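Side-chain contact in glycerophosphodiester phosphodiesterase (Cytophaga hutchinsonii ATCC 33406, PDB 3CH0), which belongs to the glycerophosphoryl diester phosphodiesterase family, whose members are built on a TIM-barrel fold: residues D230-K234 against L235-V239. Numbering follows the deposited sequence.
Sequences DAAHK and LGMRV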
loop_
_atom_site.group_PDB
_atom_site.type_symbol
_atom_site.label_atom_id
_atom_site.label_comp_id
_atom_site.label_asym_id
_atom_site.label_seq_id
_atom_site.Cartn_x
_atom_site.Cartn_y
_atom_site.Cartn_z
ATOM N N ASP A 230 1.239 -20.853 10.665
ATOM C CA ASP A 230 1.168 -21.349 12.042
ATOM C C ASP A 230 2.392 -20.888 12.854
ATOM O O ASP A 230 2.239 -20.461 14.013
ATOM C CB ASP A 230 1.074 -22.876 12.043
ATOM C CG ASP A 230 -0.244 -23.377 11.561
ATOM O OD1 ASP A 230 -1.238 -22.609 11.555
ATOM O OD2 ASP A 230 -0.284 -24.587 11.258
ATOM N N ALA A 231 3.578 -20.898 12.253
ATOM C CA ALA A 231 4.779 -20.393 12.895
ATOM C C ALA A 231 4.677 -18.898 13.224
ATOM O O ALA A 231 5.070 -18.430 14.298
ATOM C CB ALA A 231 6.038 -20.710 12.070
ATOM N N ALA A 232 4.155 -18.133 12.265
ATOM C CA ALA A 232 3.993 -16.691 12.448
ATOM C C ALA A 232 3.010 -16.419 13.578
ATOM O O ALA A 232 3.293 -15.567 14.424
ATOM C CB ALA A 232 3.534 -16.027 11.109
ATOM N N HIS A 233 1.900 -17.163 13.614
ATOM C CA HIS A 233 0.916 -17.057 14.678
ATOM C C HIS A 233 1.523 -17.328 16.063
ATOM O O HIS A 233 1.217 -16.626 17.009
ATOM C CB HIS A 233 -0.254 -17.991 14.425
ATOM C CG HIS A 233 -1.181 -17.488 13.363
ATOM N ND1 HIS A 233 -2.166 -18.265 12.776
ATOM C CD2 HIS A 233 -1.284 -16.251 12.802
ATOM C CE1 HIS A 233 -2.821 -17.527 11.897
ATOM N NE2 HIS A 233 -2.297 -16.311 11.883
ATOM N N LYS A 234 2.411 -18.303 16.152
ATOM C CA LYS A 234 3.051 -18.650 17.432
ATOM C C LYS A 234 3.994 -17.562 17.925
ATOM O O LYS A 234 4.328 -17.508 19.121
ATOM C CB LYS A 234 3.801 -19.965 17.288
ATOM C CG LYS A 234 2.890 -21.130 17.017
ATOM C CD LYS A 234 2.835 -22.107 18.168
ATOM C CE LYS A 234 2.033 -23.351 17.776
ATOM N NZ LYS A 234 2.457 -23.937 16.453
ATOM N N LEU A 235 4.452 -16.717 17.005
ATOM C CA LEU A 235 5.212 -15.500 17.351
ATOM C C LEU A 235 4.331 -14.280 17.612
ATOM O O LEU A 235 4.835 -13.195 17.936
ATOM C CB LEU A 235 6.236 -15.190 16.245
ATOM C CG LEU A 235 7.418 -16.153 16.076
ATOM C CD1 LEU A 235 8.128 -15.901 14.742
ATOM C CD2 LEU A 235 8.405 -16.041 17.293
ATOM N N GLY A 236 3.030 -14.432 17.450
ATOM C CA GLY A 236 2.112 -13.354 17.727
ATOM C C GLY A 236 1.893 -12.426 16.523
ATOM O O GLY A 236 1.253 -11.391 16.654
HETATM N N MSE A 237 2.361 -12.846 15.342
HETATM C CA MSE A 237 2.167 -12.059 14.094
HETATM C C MSE A 237 0.866 -12.435 13.431
HETATM O O MSE A 237 0.440 -13.587 13.511
HETATM C CB MSE A 237 3.271 -12.323 13.093
HETATM C CG MSE A 237 4.565 -11.771 13.556
HETATM SE SE MSE A 237 5.934 -11.894 12.229
HETATM C CE MSE A 237 6.134 -13.737 12.332
ATOM N N ARG A 238 0.264 -11.473 12.730
ATOM C CA ARG A 238 -0.813 -11.738 11.807
ATOM C C ARG A 238 -0.212 -11.864 10.417
ATOM O O ARG A 238 0.860 -11.324 10.150
ATOM C CB ARG A 238 -1.828 -10.633 11.815
ATOM C CG ARG A 238 -2.608 -10.710 13.170
ATOM C CD ARG A 238 -3.570 -9.619 13.379
ATOM N NE ARG A 238 -2.862 -8.382 13.634
ATOM C CZ ARG A 238 -2.797 -7.342 12.796
ATOM N NH1 ARG A 238 -3.441 -7.385 11.622
ATOM N NH2 ARG A 238 -2.109 -6.245 13.160
ATOM N N VAL A 239 -0.858 -12.673 9.605
ATOM C CA VAL A 239 -0.389 -12.975 8.250
ATOM C C VAL A 239 -1.397 -12.458 7.218
ATOM O O VAL A 239 -2.548 -12.875 7.189
ATOM C CB VAL A 239 -0.129 -14.485 8.026
ATOM C CG1 VAL A 239 0.397 -14.717 6.571
ATOM C CG2 VAL A 239 0.880 -14.991 9.089
#
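A232 and M237 meet across a Schellman motif, a local turn that ends helix 226-234 and sends the chain into strand 238-239, within a beta-alpha-beta unit of the TIM barrel. The evidence lies first in the backbone. M237 N donates to A232 O at 3.0 Å and G236 N to H233 O at 2.9 Å, both from above the carbonyl plane; these are the i+5 and i+3 bonds that define the motif. G236 makes the reversal with a positive phi of 87°, a conformation in which a beta carbon would collide with L235 O. One residue earlier, L235 N still keeps a helical bond to A231 O (3.3 Å) and adds a weak one to A232 O.

Beneath the turn, the methyl of A232 is buried between two apolar groups from the returning chain. M237, a selenomethionine, runs extended as far as SE and then bends at chi3 (-71°), which folds CE back to lie 3.7 Å from A232 CB. V239, the second residue of the short strand, directs its side chain toward the helix; with CG1 anti to the backbone N (chi1 -179°), CG2 is the branch that meets A232 CB, at 3.5 Å, tighter than usual van der Waals contact. Around this site, L207 of helix 203-207 packs against both L235 and M237, and Y217 of strand 216-219 touches M237.

The CB of H233 points away from residues 235-239, yet the imidazole reaches round to M237 O. Its NE2 is hydrogen-bonded to D259 OD2, the same carboxylate oxygen that accepts from V239 N, so D259 links helix end and strand through one atom. On the ring edge, in the imidazole plane, H233 CD2 lies 3.3 Å from M237 O.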